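Local coordinates for putative ABC transporter, ATP-binding protein ComA (PDB 3K8U), which is a putative ABC transporter ATP-binding protein that carries a papain-like peptidase domain of the C39 family, at residues Q11-V25 against I85-V99. Sequence-based numbering, arbitrary orientation.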
ATOM      1  N   GLN A  11     -10.784  -3.589  -0.504  1.00 17.85           N
ATOM      2  CA  GLN A  11     -11.591  -2.982   0.545  1.00 17.59           C
ATOM      3  C   GLN A  11     -13.060  -3.089   0.134  1.00 17.27           C
ATOM      4  O   GLN A  11     -13.372  -3.364  -1.029  1.00 17.36           O
ATOM      5  CB  GLN A  11     -11.225  -1.500   0.716  1.00 18.52           C
ATOM      6  CG  GLN A  11     -11.644  -0.613  -0.459  1.00 18.88           C
ATOM      7  CD  GLN A  11     -11.158   0.818  -0.320  1.00 20.28           C
ATOM      8  OE1 GLN A  11     -10.304   1.265  -1.080  1.00 21.27           O
ATOM      9  NE2 GLN A  11     -11.706   1.545   0.651  1.00 17.99           N
ATOM     10  N   ILE A  12     -13.951  -2.918   1.105  1.00 16.99           N
ATOM     11  CA  ILE A  12     -15.391  -2.921   0.855  1.00 18.70           C
ATOM     12  C   ILE A  12     -15.872  -1.583   1.410  1.00 19.35           C
ATOM     13  O   ILE A  12     -16.441  -0.773   0.677  1.00 22.31           O
ATOM     14  CB  ILE A  12     -16.119  -4.104   1.541  1.00 17.84           C
ATOM     15  CG1 ILE A  12     -15.573  -5.435   1.011  1.00 19.10           C
ATOM     16  CG2 ILE A  12     -17.621  -4.018   1.260  1.00 18.81           C
ATOM     17  CD1 ILE A  12     -16.141  -6.665   1.701  1.00 18.53           C
ATOM     18  N   ASP A  13     -15.602  -1.338   2.694  1.00 20.33           N
ATOM     19  CA  ASP A  13     -15.952  -0.064   3.331  1.00 21.73           C
ATOM     20  C   ASP A  13     -14.984   0.984   2.773  1.00 21.40           C
ATOM     21  O   ASP A  13     -13.796   0.708   2.612  1.00 18.30           O
ATOM     22  CB  ASP A  13     -15.786  -0.144   4.854  1.00 23.67           C
ATOM     23  CG  ASP A  13     -16.913  -0.903   5.537  1.00 29.53           C
ATOM     24  OD1 ASP A  13     -18.054  -0.892   5.023  1.00 34.19           O
ATOM     25  OD2 ASP A  13     -16.661  -1.492   6.612  1.00 30.94           O
ATOM     26  N   THR A  14     -15.486   2.187   2.497  1.00 21.48           N
ATOM     27  CA  THR A  14     -14.656   3.255   1.932  1.00 22.04           C
ATOM     28  C   THR A  14     -13.482   3.713   2.797  1.00 21.72           C
ATOM     29  O   THR A  14     -12.492   4.228   2.280  1.00 22.27           O
ATOM     30  CB  THR A  14     -15.513   4.488   1.537  1.00 23.79           C
ATOM     31  OG1 THR A  14     -16.207   4.985   2.687  1.00 25.13           O
ATOM     32  CG2 THR A  14     -16.528   4.104   0.468  1.00 27.27           C
ATOM     33  N   ARG A  15     -13.574   3.489   4.104  1.00 19.81           N
ATOM     34  CA  ARG A  15     -12.519   3.894   5.032  1.00 20.32           C
ATOM     35  C   ARG A  15     -11.406   2.854   5.192  1.00 17.49           C
ATOM     36  O   ARG A  15     -10.406   3.122   5.851  1.00 16.73           O
ATOM     37  CB  ARG A  15     -13.126   4.153   6.417  1.00 24.07           C
ATOM     38  CG  ARG A  15     -13.496   2.864   7.174  1.00 28.23           C
ATOM     39  CD  ARG A  15     -14.108   3.143   8.541  1.00 32.55           C
ATOM     40  NE  ARG A  15     -15.429   3.757   8.439  1.00 35.75           N
ATOM     41  CZ  ARG A  15     -16.122   4.230   9.471  1.00 38.39           C
ATOM     42  NH1 ARG A  15     -15.625   4.168  10.700  1.00 38.93           N
ATOM     43  NH2 ARG A  15     -17.315   4.772   9.274  1.00 38.40           N
ATOM     44  N   ASP A  16     -11.563   1.694   4.560  1.00 16.82           N
ATOM     45  CA  ASP A  16     -10.608   0.593   4.714  1.00 15.47           C
ATOM     46  C   ASP A  16      -9.429   0.425   3.764  1.00 15.00           C
ATOM     47  O   ASP A  16      -8.859  -0.664   3.699  1.00 12.57           O
ATOM     48  CB  ASP A  16     -11.367  -0.739   4.789  1.00 14.33           C
ATOM     49  CG  ASP A  16     -12.186  -0.881   6.059  1.00 16.93           C
ATOM     50  OD1 ASP A  16     -11.819  -0.276   7.086  1.00 15.51           O
ATOM     51  OD2 ASP A  16     -13.192  -1.618   6.033  1.00 15.43           O
ATOM     52  N   CYS A  17      -9.016   1.479   3.066  1.00 14.02           N
ATOM     53  CA  CYS A  17      -7.886   1.327   2.150  1.00 13.41           C
ATOM     54  C   CYS A  17      -6.591   0.971   2.886  1.00 13.80           C
ATOM     55  O   CYS A  17      -5.806   0.154   2.400  1.00 12.88           O
ATOM     56  CB  CYS A  17      -7.678   2.581   1.301  1.00 15.72           C
ATOM     57  SG  CYS A  17      -6.640   2.252  -0.140  1.00 18.40           S
ATOM     58  N   GLY A  18      -6.384   1.579   4.054  1.00 12.95           N
ATOM     59  CA  GLY A  18      -5.195   1.312   4.853  1.00 15.04           C
ATOM     60  C   GLY A  18      -5.147  -0.141   5.294  1.00 15.28           C
ATOM     61  O   GLY A  18      -4.136  -0.827   5.099  1.00 14.74           O
ATOM     62  N   PRO A  19      -6.206  -0.621   5.963  1.00 15.01           N
ATOM     63  CA  PRO A  19      -6.253  -2.014   6.414  1.00 14.56           C
ATOM     64  C   PRO A  19      -6.054  -2.965   5.231  1.00 12.92           C
ATOM     65  O   PRO A  19      -5.366  -3.978   5.353  1.00 13.03           O
ATOM     66  CB  PRO A  19      -7.667  -2.127   6.983  1.00 13.93           C
ATOM     67  CG  PRO A  19      -7.884  -0.790   7.578  1.00 15.92           C
ATOM     68  CD  PRO A  19      -7.323   0.154   6.534  1.00 15.44           C
ATOM     69  N   ALA A  20      -6.630  -2.615   4.080  1.00 13.01           N
ATOM     70  CA  ALA A  20      -6.522  -3.441   2.877  1.00 12.23           C
ATOM     71  C   ALA A  20      -5.101  -3.596   2.341  1.00 13.77           C
ATOM     72  O   ALA A  20      -4.679  -4.716   2.046  1.00 12.87           O
ATOM     73  CB  ALA A  20      -7.447  -2.923   1.783  1.00 13.84           C
ATOM     74  N   VAL A  21      -4.363  -2.493   2.188  1.00 13.28           N
ATOM     75  CA  VAL A  21      -2.990  -2.606   1.688  1.00 12.98           C
ATOM     76  C   VAL A  21      -2.103  -3.357   2.677  1.00 13.65           C
ATOM     77  O   VAL A  21      -1.248  -4.139   2.269  1.00 13.62           O
ATOM     78  CB  VAL A  21      -2.344  -1.232   1.305  1.00 13.15           C
ATOM     79  CG1 VAL A  21      -3.135  -0.590   0.175  1.00 10.79           C
ATOM     80  CG2 VAL A  21      -2.247  -0.302   2.506  1.00 11.31           C
ATOM     81  N   LEU A  22      -2.332  -3.155   3.973  1.00 14.59           N
ATOM     82  CA  LEU A  22      -1.545  -3.849   4.986  1.00 15.76           C
ATOM     83  C   LEU A  22      -1.829  -5.351   4.920  1.00 16.03           C
ATOM     84  O   LEU A  22      -0.905  -6.164   4.961  1.00 16.53           O
ATOM     85  CB  LEU A  22      -1.837  -3.300   6.386  1.00 17.14           C
ATOM     86  CG  LEU A  22      -1.077  -3.951   7.551  1.00 18.36           C
ATOM     87  CD1 LEU A  22       0.426  -3.922   7.297  1.00 19.79           C
ATOM     88  CD2 LEU A  22      -1.414  -3.235   8.850  1.00 18.04           C
ATOM     89  N   ALA A  23      -3.103  -5.712   4.785  1.00 16.95           N
ATOM     90  CA  ALA A  23      -3.492  -7.120   4.685  1.00 18.36           C
ATOM     91  C   ALA A  23      -2.870  -7.747   3.435  1.00 18.52           C
ATOM     92  O   ALA A  23      -2.427  -8.902   3.456  1.00 16.99           O
ATOM     93  CB  ALA A  23      -5.017  -7.252   4.641  1.00 16.38           C
ATOM     94  N   SER A  24      -2.813  -6.970   2.357  1.00 16.62           N
ATOM     95  CA  SER A  24      -2.243  -7.435   1.095  1.00 16.00           C
ATOM     96  C   SER A  24      -0.768  -7.799   1.233  1.00 17.18           C
ATOM     97  O   SER A  24      -0.349  -8.887   0.822  1.00 19.36           O
ATOM     98  CB  SER A  24      -2.413  -6.371   0.006  1.00 14.81           C
ATOM     99  OG  SER A  24      -3.781  -6.075  -0.218  1.00 14.65           O
ATOM    100  N   VAL A  25       0.015  -6.889   1.805  1.00 17.71           N
ATOM    101  CA  VAL A  25       1.444  -7.117   1.997  1.00 19.91           C
ATOM    102  C   VAL A  25       1.674  -8.281   2.956  1.00 22.85           C
ATOM    103  O   VAL A  25       2.498  -9.160   2.691  1.00 21.48           O
ATOM    104  CB  VAL A  25       2.155  -5.850   2.521  1.00 18.33           C
ATOM    105  CG1 VAL A  25       3.607  -6.159   2.879  1.00 20.65           C
ATOM    106  CG2 VAL A  25       2.107  -4.754   1.458  1.00 18.69           C
ATOM    107  N   ILE A  85       4.078  -0.289   0.145  1.00 10.89           N
ATOM    108  CA  ILE A  85       2.900   0.571   0.169  1.00 11.36           C
ATOM    109  C   ILE A  85       3.219   2.022  -0.173  1.00 10.46           C
ATOM    110  O   ILE A  85       4.268   2.528   0.205  1.00 11.47           O
ATOM    111  CB  ILE A  85       2.252   0.507   1.569  1.00 11.78           C
ATOM    112  CG1 ILE A  85       1.809  -0.932   1.863  1.00 14.63           C
ATOM    113  CG2 ILE A  85       1.077   1.479   1.679  1.00 11.16           C
ATOM    114  CD1 ILE A  85       1.490  -1.196   3.322  1.00 17.40           C
ATOM    115  N   VAL A  86       2.324   2.672  -0.917  1.00 10.47           N
ATOM    116  CA  VAL A  86       2.498   4.082  -1.271  1.00 10.23           C
ATOM    117  C   VAL A  86       1.226   4.873  -1.005  1.00 11.67           C
ATOM    118  O   VAL A  86       0.117   4.336  -1.085  1.00 11.26           O
ATOM    119  CB  VAL A  86       2.911   4.292  -2.760  1.00 10.26           C
ATOM    120  CG1 VAL A  86       4.315   3.754  -2.999  1.00  8.60           C
ATOM    121  CG2 VAL A  86       1.907   3.636  -3.707  1.00 12.01           C
ATOM    122  N   HIS A  87       1.400   6.151  -0.683  1.00 10.22           N
ATOM    123  CA  HIS A  87       0.282   7.048  -0.414  1.00 12.18           C
ATOM    124  C   HIS A  87      -0.012   7.815  -1.700  1.00 11.42           C
ATOM    125  O   HIS A  87       0.875   8.470  -2.264  1.00 10.65           O
ATOM    126  CB  HIS A  87       0.660   8.021   0.714  1.00 12.92           C
ATOM    127  CG  HIS A  87      -0.454   8.928   1.144  1.00 16.66           C
ATOM    128  ND1 HIS A  87      -0.226  10.125   1.789  1.00 16.86           N
ATOM    129  CD2 HIS A  87      -1.798   8.817   1.022  1.00 17.76           C
ATOM    130  CE1 HIS A  87      -1.382  10.712   2.045  1.00 17.77           C
ATOM    131  NE2 HIS A  87      -2.351   9.939   1.590  1.00 17.95           N
ATOM    132  N   VAL A  88      -1.247   7.708  -2.182  1.00 12.27           N
ATOM    133  CA  VAL A  88      -1.642   8.391  -3.413  1.00 13.20           C
ATOM    134  C   VAL A  88      -2.887   9.232  -3.193  1.00 15.97           C
ATOM    135  O   VAL A  88      -3.805   8.816  -2.481  1.00 17.50           O
ATOM    136  CB  VAL A  88      -1.908   7.395  -4.570  1.00 13.87           C
ATOM    137  CG1 VAL A  88      -0.618   6.690  -4.967  1.00 13.74           C
ATOM    138  CG2 VAL A  88      -2.966   6.363  -4.157  1.00 16.63           C
ATOM    139  N   ILE A  89      -2.898  10.430  -3.771  1.00 14.86           N
ATOM    140  CA  ILE A  89      -4.046  11.323  -3.645  1.00 19.66           C
ATOM    141  C   ILE A  89      -4.944  11.098  -4.860  1.00 22.46           C
ATOM    142  O   ILE A  89      -4.508  11.246  -5.998  1.00 22.32           O
ATOM    143  CB  ILE A  89      -3.616  12.817  -3.615  1.00 20.08           C
ATOM    144  CG1 ILE A  89      -2.540  13.045  -2.552  1.00 17.67           C
ATOM    145  CG2 ILE A  89      -4.830  13.713  -3.356  1.00 20.69           C
ATOM    146  CD1 ILE A  89      -2.995  12.801  -1.119  1.00 17.82           C
ATOM    147  N   LYS A  90      -6.181  10.687  -4.616  1.00 27.72           N
ATOM    148  CA  LYS A  90      -7.120  10.448  -5.706  1.00 31.85           C
ATOM    149  C   LYS A  90      -8.356  11.301  -5.491  1.00 34.29           C
ATOM    150  O   LYS A  90      -9.214  10.975  -4.670  1.00 34.76           O
ATOM    151  CB  LYS A  90      -7.492   8.967  -5.781  1.00 32.60           C
ATOM    152  CG  LYS A  90      -6.313   8.055  -6.074  1.00 33.12           C
ATOM    153  CD  LYS A  90      -6.764   6.635  -6.356  1.00 35.50           C
ATOM    154  CE  LYS A  90      -7.608   6.556  -7.615  1.00 36.22           C
ATOM    155  NZ  LYS A  90      -6.872   7.014  -8.823  1.00 38.94           N
ATOM    156  N   GLY A  91      -8.440  12.399  -6.238  1.00 36.75           N
ATOM    157  CA  GLY A  91      -9.563  13.305  -6.092  1.00 38.31           C
ATOM    158  C   GLY A  91      -9.499  13.895  -4.698  1.00 39.50           C
ATOM    159  O   GLY A  91      -8.438  14.348  -4.265  1.00 40.02           O
ATOM    160  N   LYS A  92     -10.614  13.849  -3.975  1.00 39.13           N
ATOM    161  CA  LYS A  92     -10.656  14.377  -2.618  1.00 40.28           C
ATOM    162  C   LYS A  92     -10.228  13.337  -1.581  1.00 39.39           C
ATOM    163  O   LYS A  92     -10.223  13.616  -0.382  1.00 40.93           O
ATOM    164  CB  LYS A  92     -12.048  14.930  -2.294  1.00 42.32           C
ATOM    165  CG  LYS A  92     -12.502  16.036  -3.244  1.00 45.20           C
ATOM    166  CD  LYS A  92     -13.652  16.857  -2.674  1.00 48.04           C
ATOM    167  CE  LYS A  92     -13.195  17.713  -1.497  1.00 49.55           C
ATOM    168  NZ  LYS A  92     -14.274  18.617  -1.003  1.00 50.63           N
ATOM    169  N   ARG A  93      -9.873  12.142  -2.049  1.00 37.46           N
ATOM    170  CA  ARG A  93      -9.428  11.067  -1.165  1.00 35.82           C
ATOM    171  C   ARG A  93      -7.989  11.320  -0.721  1.00 32.33           C
ATOM    172  O   ARG A  93      -7.041  11.082  -1.470  1.00 29.45           O
ATOM    173  CB  ARG A  93      -9.557   9.703  -1.857  1.00 36.20           C
ATOM    174  CG  ARG A  93     -10.992   9.189  -1.936  1.00 39.50           C
ATOM    175  CD  ARG A  93     -11.089   7.872  -2.695  1.00 41.28           C
ATOM    176  NE  ARG A  93     -10.943   8.056  -4.138  1.00 42.91           N
ATOM    177  CZ  ARG A  93     -10.803   7.066  -5.016  1.00 44.45           C
ATOM    178  NH1 ARG A  93     -10.782   5.802  -4.610  1.00 43.46           N
ATOM    179  NH2 ARG A  93     -10.690   7.342  -6.309  1.00 44.50           N
ATOM    180  N   LEU A  94      -7.848  11.833   0.497  1.00 31.82           N
ATOM    181  CA  LEU A  94      -6.546  12.159   1.071  1.00 30.05           C
ATOM    182  C   LEU A  94      -5.875  11.018   1.832  1.00 29.01           C
ATOM    183  O   LEU A  94      -4.746  11.168   2.301  1.00 28.18           O
ATOM    184  CB  LEU A  94      -6.670  13.382   1.984  1.00 31.26           C
ATOM    185  CG  LEU A  94      -6.984  14.718   1.305  1.00 32.29           C
ATOM    186  CD1 LEU A  94      -7.326  15.766   2.352  1.00 32.68           C
ATOM    187  CD2 LEU A  94      -5.800  15.167   0.459  1.00 32.52           C
ATOM    188  N   GLN A  95      -6.560   9.881   1.946  1.00 26.86           N
ATOM    189  CA  GLN A  95      -6.022   8.720   2.649  1.00 25.83           C
ATOM    190  C   GLN A  95      -6.183   7.425   1.850  1.00 23.12           C
ATOM    191  O   GLN A  95      -6.713   6.426   2.344  1.00 23.96           O
ATOM    192  CB  GLN A  95      -6.668   8.573   4.035  1.00 30.34           C
ATOM    193  CG  GLN A  95      -6.394   9.730   4.992  1.00 34.84           C
ATOM    194  CD  GLN A  95      -4.960   9.769   5.502  1.00 38.81           C
ATOM    195  OE1 GLN A  95      -4.047   9.197   4.898  1.00 41.73           O
ATOM    196  NE2 GLN A  95      -4.759  10.441   6.630  1.00 39.49           N
ATOM    197  N   HIS A  96      -5.740   7.454   0.599  1.00 18.16           N
ATOM    198  CA  HIS A  96      -5.810   6.277  -0.254  1.00 16.18           C
ATOM    199  C   HIS A  96      -4.390   5.753  -0.440  1.00 14.61           C
ATOM    200  O   HIS A  96      -3.434   6.530  -0.453  1.00 13.59           O
ATOM    201  CB  HIS A  96      -6.435   6.611  -1.611  1.00 16.12           C
ATOM    202  CG  HIS A  96      -6.972   5.412  -2.327  1.00 18.69           C
ATOM    203  ND1 HIS A  96      -8.199   4.858  -2.028  1.00 18.84           N
ATOM    204  CD2 HIS A  96      -6.434   4.635  -3.296  1.00 16.83           C
ATOM    205  CE1 HIS A  96      -8.392   3.789  -2.779  1.00 18.22           C
ATOM    206  NE2 HIS A  96      -7.337   3.632  -3.557  1.00 18.37           N
ATOM    207  N   TYR A  97      -4.250   4.435  -0.565  1.00 13.60           N
ATOM    208  CA  TYR A  97      -2.938   3.819  -0.735  1.00 12.26           C
ATOM    209  C   TYR A  97      -3.001   2.717  -1.775  1.00 13.48           C
ATOM    210  O   TYR A  97      -4.067   2.164  -2.036  1.00 13.50           O
ATOM    211  CB  TYR A  97      -2.462   3.177   0.582  1.00 13.15           C
ATOM    212  CG  TYR A  97      -2.364   4.123   1.757  1.00 16.35           C
ATOM    213  CD1 TYR A  97      -1.155   4.727   2.091  1.00 17.94           C
ATOM    214  CD2 TYR A  97      -3.488   4.422   2.530  1.00 19.13           C
ATOM    215  CE1 TYR A  97      -1.066   5.614   3.162  1.00 20.87           C
ATOM    216  CE2 TYR A  97      -3.411   5.303   3.598  1.00 18.78           C
ATOM    217  CZ  TYR A  97      -2.201   5.896   3.908  1.00 21.88           C
ATOM    218  OH  TYR A  97      -2.130   6.779   4.959  1.00 26.15           O
ATOM    219  N   TYR A  98      -1.846   2.396  -2.349  1.00 11.66           N
ATOM    220  CA  TYR A  98      -1.725   1.308  -3.318  1.00 11.16           C
ATOM    221  C   TYR A  98      -0.615   0.405  -2.822  1.00 12.49           C
ATOM    222  O   TYR A  98       0.220   0.804  -2.002  1.00 11.64           O
ATOM    223  CB  TYR A  98      -1.212   1.783  -4.683  1.00 11.98           C
ATOM    224  CG  TYR A  98      -2.092   2.660  -5.534  1.00 11.18           C
ATOM    225  CD1 TYR A  98      -3.473   2.706  -5.363  1.00 11.87           C
ATOM    226  CD2 TYR A  98      -1.526   3.428  -6.554  1.00 11.26           C
ATOM    227  CE1 TYR A  98      -4.271   3.496  -6.192  1.00 11.55           C
ATOM    228  CE2 TYR A  98      -2.307   4.218  -7.383  1.00 11.94           C
ATOM    229  CZ  TYR A  98      -3.674   4.249  -7.202  1.00 14.58           C
ATOM    230  OH  TYR A  98      -4.433   5.032  -8.037  1.00 15.15           O
ATOM    231  N   VAL A  99      -0.611  -0.816  -3.337  1.00 13.26           N
ATOM    232  CA  VAL A  99       0.467  -1.745  -3.070  1.00 13.15           C
ATOM    233  C   VAL A  99       1.223  -1.679  -4.401  1.00 14.18           C
ATOM    234  O   VAL A  99       0.597  -1.546  -5.456  1.00 12.25           O
ATOM    235  CB  VAL A  99      -0.035  -3.191  -2.869  1.00 13.89           C
ATOM    236  CG1 VAL A  99       1.152  -4.135  -2.752  1.00 14.18           C
ATOM    237  CG2 VAL A  99      -0.908  -3.284  -1.618  1.00 12.06           C
TER
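Helix 17-25 runs in the same direction as strand 96-99, 14° from parallel, the axes 7.7 Å apart at closest approach, with C17 beside H96 and V21 beside V99. C17 has its SG anti to the backbone N (chi1 -163°), which carries the sulfur across to the strand. There C17 SG accepts a nearly straight hydrogen bond from Y97 N (3.3 Å). C17 SG also sits over the centre of one H96 ring face, not in the ring plane beside ND1, 3.6 Å from the centroid. At the ring's rim, H96 NE2 is hydrogen-bonded to D112 OD1. Q11 brings its amide oxygen obliquely to the same ring, OE1 to H96 CE1 3.6 Å, while its NE2, bonded to D13 O at 3.0 Å, fixes the turn of the amide. Beyond this polar end the contact is aliphatic. V21 straddles both strands: CG1 rests on Y97 CB (3.8 Å), and CG2 meets CG2 and CD1 of I85. V99 CG2 fits against V21 CB and S24 CB, and V25 CG2 closes the row on I85 CG1 at 3.9 Å. I54 of helix 51-60 covers I85 and Y97. A cysteine at a helix start with a histidine from the sheet region, an aspartate behind and a glutamine alongside, is consistent with the active site of a papain-like clan CA peptidase, Q11 standing where the oxyanion-hole glutamine is expected.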